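Local coordinates for exoribonuclease II, mitochondrial (Candida glabrata, PDB 6F3H), which degrades RNA from the 3' end as the exoribonuclease component of the mitochondrial RNA degradosome, using a magnesium-dependent RNB domain, at residues T605-V608 against S609-I613; Q736-A739 against D740-I744. The protein carries 1 engineered substitution. All coordinates share one frame; numbering follows the deposited sequence.

Contact 1 (T605-V608 against S609-I613); sequences TLLV and SEFMI. With nucleotides of chain C.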
loop_
_atom_site.group_PDB
_atom_site.type_symbol
_atom_site.label_atom_id
_atom_site.label_comp_id
_atom_site.label_asym_id
_atom_site.label_seq_id
_atom_site.Cartn_x
_atom_site.Cartn_y
_atom_site.Cartn_z
ATOM N N THR A 605 0.223 -12.567 -20.420
ATOM C CA THR A 605 -0.320 -11.787 -19.307
ATOM C C THR A 605 -1.835 -11.733 -19.386
ATOM O O THR A 605 -2.528 -11.861 -18.368
ATOM C CB THR A 605 0.254 -10.378 -19.283
ATOM O OG1 THR A 605 -0.325 -9.630 -20.357
ATOM C CG2 THR A 605 1.755 -10.418 -19.459
ATOM N N LEU A 606 -2.360 -11.464 -20.580
ATOM C CA LEU A 606 -3.799 -11.436 -20.753
ATOM C C LEU A 606 -4.400 -12.755 -20.322
ATOM O O LEU A 606 -5.419 -12.797 -19.622
ATOM C CB LEU A 606 -4.132 -11.184 -22.217
ATOM C CG LEU A 606 -5.547 -11.612 -22.611
ATOM C CD1 LEU A 606 -6.644 -10.809 -21.891
ATOM C CD2 LEU A 606 -5.708 -11.574 -24.105
ATOM N N LEU A 607 -3.763 -13.845 -20.721
ATOM C CA LEU A 607 -4.257 -15.165 -20.383
ATOM C C LEU A 607 -4.331 -15.325 -18.881
ATOM O O LEU A 607 -5.412 -15.511 -18.312
ATOM C CB LEU A 607 -3.310 -16.200 -20.982
ATOM C CG LEU A 607 -3.597 -17.691 -21.005
ATOM C CD1 LEU A 607 -2.572 -18.312 -21.882
ATOM C CD2 LEU A 607 -3.528 -18.307 -19.612
ATOM N N VAL A 608 -3.187 -15.156 -18.219
ATOM C CA VAL A 608 -3.119 -15.395 -16.786
ATOM C C VAL A 608 -4.065 -14.470 -16.058
ATOM O O VAL A 608 -4.902 -14.914 -15.269
ATOM C CB VAL A 608 -1.680 -15.214 -16.279
ATOM C CG1 VAL A 608 -1.618 -15.558 -14.816
ATOM C CG2 VAL A 608 -0.749 -16.082 -17.052
ATOM N N SER A 609 -4.008 -13.182 -16.381
ATOM C CA SER A 609 -4.774 -12.213 -15.618
ATOM C C SER A 609 -6.261 -12.542 -15.672
ATOM O O SER A 609 -6.920 -12.658 -14.632
ATOM C CB SER A 609 -4.478 -10.807 -16.137
ATOM O OG SER A 609 -5.216 -10.503 -17.300
ATOM N N GLU A 610 -6.774 -12.840 -16.862
ATOM C CA GLU A 610 -8.211 -13.030 -16.989
ATOM C C GLU A 610 -8.722 -14.129 -16.096
ATOM O O GLU A 610 -9.866 -14.078 -15.618
ATOM C CB GLU A 610 -8.579 -13.315 -18.424
ATOM C CG GLU A 610 -8.778 -12.028 -19.134
ATOM C CD GLU A 610 -9.666 -11.072 -18.321
ATOM O OE1 GLU A 610 -10.684 -11.499 -17.699
ATOM O OE2 GLU A 610 -9.300 -9.881 -18.255
ATOM N N PHE A 611 -7.897 -15.127 -15.871
ATOM C CA PHE A 611 -8.339 -16.264 -15.094
ATOM C C PHE A 611 -8.312 -15.981 -13.602
ATOM O O PHE A 611 -9.222 -16.392 -12.880
ATOM C CB PHE A 611 -7.485 -17.459 -15.492
ATOM C CG PHE A 611 -7.873 -18.027 -16.834
ATOM C CD1 PHE A 611 -9.052 -18.747 -16.987
ATOM C CD2 PHE A 611 -7.126 -17.749 -17.959
ATOM C CE1 PHE A 611 -9.434 -19.236 -18.219
ATOM C CE2 PHE A 611 -7.509 -18.230 -19.201
ATOM C CZ PHE A 611 -8.658 -18.979 -19.331
HETATM N N MSE A 612 -7.322 -15.238 -13.132
HETATM C CA MSE A 612 -7.215 -14.916 -11.716
HETATM C C MSE A 612 -8.322 -14.046 -11.282
HETATM O O MSE A 612 -8.947 -14.292 -10.259
HETATM C CB MSE A 612 -5.908 -14.235 -11.448
HETATM C CG MSE A 612 -4.784 -14.975 -12.102
HETATM SE SE MSE A 612 -4.544 -16.767 -11.354
HETATM C CE MSE A 612 -3.047 -16.315 -10.206
ATOM N N ILE A 613 -8.538 -13.007 -12.085
ATOM C CA ILE A 613 -9.730 -12.179 -11.938
ATOM C C ILE A 613 -10.964 -13.047 -11.788
ATOM O O ILE A 613 -11.789 -12.858 -10.882
ATOM C CB ILE A 613 -9.864 -11.239 -13.143
ATOM C CG1 ILE A 613 -8.589 -10.420 -13.307
ATOM C CG2 ILE A 613 -11.147 -10.437 -13.054
ATOM C CD1 ILE A 613 -8.692 -9.400 -14.374
ATOM P P U C 4 -5.676 -8.064 -9.224
ATOM O OP1 U C 4 -6.388 -9.077 -8.422
ATOM O OP2 U C 4 -4.771 -7.104 -8.568
ATOM O "O5'" U C 4 -4.804 -8.875 -10.242
ATOM C "C5'" U C 4 -5.441 -9.670 -11.208
ATOM C "C4'" U C 4 -4.408 -10.275 -12.077
ATOM O "O4'" U C 4 -3.851 -9.249 -12.934
ATOM C "C3'" U C 4 -3.206 -10.797 -11.329
ATOM O "O3'" U C 4 -3.429 -12.035 -10.690
ATOM C "C2'" U C 4 -2.142 -10.809 -12.410
ATOM O "O2'" U C 4 -2.326 -11.907 -13.288
ATOM C "C1'" U C 4 -2.484 -9.522 -13.167
ATOM N N1 U C 4 -1.672 -8.381 -12.684
ATOM C C2 U C 4 -0.464 -8.195 -13.321
ATOM O O2 U C 4 -0.086 -8.896 -14.240
ATOM N N3 U C 4 0.283 -7.150 -12.861
ATOM C C4 U C 4 -0.058 -6.299 -11.835
ATOM O O4 U C 4 0.736 -5.400 -11.544
ATOM C C5 U C 4 -1.326 -6.558 -11.209
ATOM C C6 U C 4 -2.073 -7.567 -11.643
ATOM P P A C 5 -2.681 -12.358 -9.311
ATOM O OP1 A C 5 -3.199 -13.625 -8.749
ATOM O OP2 A C 5 -2.649 -11.143 -8.447
ATOM O "O5'" A C 5 -1.196 -12.641 -9.772
ATOM C "C5'" A C 5 -0.944 -13.692 -10.681
ATOM C "C4'" A C 5 0.416 -13.591 -11.309
ATOM O "O4'" A C 5 0.507 -12.385 -12.105
ATOM C "C3'" A C 5 1.595 -13.499 -10.358
ATOM O "O3'" A C 5 1.993 -14.764 -9.880
ATOM C "C2'" A C 5 2.648 -12.838 -11.224
ATOM O "O2'" A C 5 3.195 -13.779 -12.137
ATOM C "C1'" A C 5 1.796 -11.842 -12.000
ATOM N N9 A C 5 1.676 -10.609 -11.238
ATOM C C8 A C 5 0.701 -10.218 -10.355
ATOM N N7 A C 5 0.929 -9.054 -9.800
ATOM C C5 A C 5 2.143 -8.698 -10.357
ATOM C C6 A C 5 2.942 -7.566 -10.198
ATOM N N6 A C 5 2.620 -6.550 -9.387
ATOM N N1 A C 5 4.094 -7.535 -10.915
ATOM C C2 A C 5 4.408 -8.561 -11.726
ATOM N N3 A C 5 3.737 -9.685 -11.970
ATOM C C4 A C 5 2.617 -9.659 -11.236
#
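Val608 and Met612 sit one turn apart on helix 603-625, with Val608 CG1 4.2 Å from Met612 CG, and together with Ser609 they form the face of the helix that meets the bound RNA. Ser609 lies against the sugar of U4 of chain C, its CA 3.4 Å from the nucleotide's O2'. Met612, a selenomethionine here, lies along the linkage between U4 and A5 of chain C: its CB is 3.4 Å from O3' of U4, and the bends at chi2 and chi3 bring the methyl to OP1 of A5. Further along, Ile613 CG1 touches the C5' side of U4. These contacts are to the sugars and a phosphate oxygen, consistent with a grip on the backbone rather than the bases.

The opposite flank is mostly apolar, with one salt bridge. Leu607 CD2 lies 4.0 Å from Phe611 CD2, the two side chains meeting obliquely, with the methyl beside the CD2-CE2 side of the ring. Leu607 also touches Ile412, and Phe611 touches Leu552 of helix 543-567. Beside them, Leu606 CD1 packs on the aliphatic CG of Glu610 at 3.7 Å. The chain of Glu610, bent at chi2, carries its carboxylate to Arg563, which holds it in the salt bridge. Regular i to i+4 bonds set the spacing: Ser609 N reaches Thr605 O at 2.8 Å, and Met612 N donates to Val608 O with an N-H...O angle of 159°.

Val608 and Met612 also touch Asp410, a ligand of the bound magnesium, and the Val608 side chain is about 6 Å from the metal. This is a helix of the RNB catalytic domain, with one side lining the RNA channel at the metal site and the other set into the domain core.

Contact 2 (Q736-A739 against D740-I744); sequences QARA and DILKI
Gln736 and Asp740 face each other one turn apart on helix 725-761, with their amide and carboxylate planes only 10° from parallel. Gln736 NE2 gives a weak hydrogen bond to Asp740 OD1, 3.4 Å long and bent to 129°. The other end of the amide is spoken for: OE1 accepts from the backbone N of Tyr678. With CG anti to the backbone N (chi1 -176°) and a bend at chi2, the glutamine reaches forward along the helix and brings NE2 beside OD1, off the carboxylate plane.

The main chain is paired in the usual way. Asp740 N donates to Gln736 O at 2.9 Å, Ile741 N to Ala737 O at 3.1 Å, Leu742 N to Arg738 O at 3.2 Å, and Lys743 N to Ala739 O at 3.1 Å.

Arg738 meets Leu742 with its guanidinium: the leucine methyl CD1 lies against Arg738 NH1 at 3.4 Å, oblique to the guanidinium plane. NH1 also makes a weak hydrogen bond to Thr461 OG1.

Asp740 is buried, touching Asn237 and Thr244, and the bond from Gln736 is a long one. The Lys743 ammonium is a nearby charge, its NZ 4.1 Å from Asp740 OD1. Here the helix backbone supplies the regular bonds, while that charge and the N-H of a glutamine tied to Tyr678 would probably together stabilise the negative carboxylate.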
loop_
_atom_site.group_PDB
_atom_site.type_symbol
_atom_site.label_atom_id
_atom_site.label_comp_id
_atom_site.label_asym_id
_atom_site.label_seq_id
_atom_site.Cartn_x
_atom_site.Cartn_y
_atom_site.Cartn_z
ATOM N N GLN A 736 -4.835 -3.361 5.604
ATOM C CA GLN A 736 -4.911 -2.127 4.848
ATOM C C GLN A 736 -3.803 -1.180 5.262
ATOM O O GLN A 736 -3.180 -0.540 4.412
ATOM C CB GLN A 736 -6.264 -1.485 5.044
ATOM C CG GLN A 736 -6.403 -0.279 4.215
ATOM C CD GLN A 736 -6.647 -0.612 2.771
ATOM O OE1 GLN A 736 -7.766 -0.935 2.409
ATOM N NE2 GLN A 736 -5.622 -0.481 1.922
ATOM N N ALA A 737 -3.516 -1.107 6.563
ATOM C CA ALA A 737 -2.373 -0.336 7.028
ATOM C C ALA A 737 -1.114 -0.737 6.277
ATOM O O ALA A 737 -0.496 0.081 5.589
ATOM C CB ALA A 737 -2.193 -0.536 8.528
ATOM N N ARG A 738 -0.749 -2.020 6.356
ATOM C CA ARG A 738 0.490 -2.459 5.728
ATOM C C ARG A 738 0.425 -2.325 4.228
ATOM O O ARG A 738 1.455 -2.152 3.580
ATOM C CB ARG A 738 0.789 -3.897 6.081
ATOM C CG ARG A 738 1.276 -4.026 7.459
ATOM C CD ARG A 738 2.725 -3.682 7.457
ATOM N NE ARG A 738 3.378 -4.324 6.328
ATOM C CZ ARG A 738 4.632 -4.089 5.967
ATOM N NH1 ARG A 738 5.140 -4.740 4.929
ATOM N NH2 ARG A 738 5.365 -3.198 6.638
ATOM N N ALA A 739 -0.767 -2.416 3.661
ATOM C CA ALA A 739 -0.883 -2.216 2.230
ATOM C C ALA A 739 -0.508 -0.801 1.872
ATOM O O ALA A 739 0.250 -0.575 0.937
ATOM C CB ALA A 739 -2.309 -2.502 1.774
ATOM N N ASP A 740 -0.975 0.161 2.650
ATOM C CA ASP A 740 -0.721 1.558 2.329
ATOM C C ASP A 740 0.751 1.888 2.426
ATOM O O ASP A 740 1.333 2.437 1.487
ATOM C CB ASP A 740 -1.523 2.428 3.262
ATOM C CG ASP A 740 -2.974 2.173 3.122
ATOM O OD1 ASP A 740 -3.443 2.066 1.960
ATOM O OD2 ASP A 740 -3.629 2.042 4.175
ATOM N N ILE A 741 1.363 1.574 3.570
ATOM C CA ILE A 741 2.803 1.757 3.749
ATOM C C ILE A 741 3.577 1.226 2.543
ATOM O O ILE A 741 4.507 1.878 2.048
ATOM C CB ILE A 741 3.254 1.072 5.053
ATOM C CG1 ILE A 741 2.603 1.739 6.272
ATOM C CG2 ILE A 741 4.771 1.030 5.140
ATOM C CD1 ILE A 741 2.930 1.062 7.598
ATOM N N LEU A 742 3.204 0.037 2.042
ATOM C CA LEU A 742 3.968 -0.568 0.951
ATOM C C LEU A 742 3.796 0.193 -0.361
ATOM O O LEU A 742 4.778 0.424 -1.074
ATOM C CB LEU A 742 3.599 -2.035 0.794
ATOM C CG LEU A 742 4.132 -2.872 1.956
ATOM C CD1 LEU A 742 3.566 -4.279 1.931
ATOM C CD2 LEU A 742 5.636 -2.903 1.918
ATOM N N LYS A 743 2.568 0.604 -0.695
ATOM C CA LYS A 743 2.385 1.434 -1.883
ATOM C C LYS A 743 3.322 2.635 -1.829
ATOM O O LYS A 743 4.036 2.946 -2.794
ATOM C CB LYS A 743 0.925 1.921 -1.992
ATOM C CG LYS A 743 -0.185 0.918 -1.581
ATOM C CD LYS A 743 -1.592 1.213 -2.217
ATOM C CE LYS A 743 -2.788 0.837 -1.299
ATOM N NZ LYS A 743 -4.144 1.047 -1.919
ATOM N N ILE A 744 3.377 3.271 -0.665
ATOM C CA ILE A 744 4.173 4.474 -0.466
ATOM C C ILE A 744 5.643 4.179 -0.691
ATOM O O ILE A 744 6.308 4.809 -1.520
ATOM C CB ILE A 744 3.913 5.026 0.944
ATOM C CG1 ILE A 744 2.601 5.825 0.947
ATOM C CG2 ILE A 744 5.103 5.818 1.445
ATOM C CD1 ILE A 744 1.889 5.817 2.252
#

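Both contacts are local, one turn against the next, and both are largely buried, but they belong to different helices, 603-625 and 725-761, and do not touch: their centres are 24 Å apart and their nearest atoms about 17 Å. Contact 1 lies well out from the centre of the chain, yet is covered by the RNA and the metal site on one side and by helix 543-567, including Arg563, and strand 410-416 on the other. Contact 2, almost at the centre, is away from the annotated sites; it meets strands 231-237 and 242-248 and Phe459, its nearest atom about 4 Å from the RNA. Apolar pairs and one outward salt bridge mark the first, an amide-carboxylate pair and an arginine-leucine contact the second.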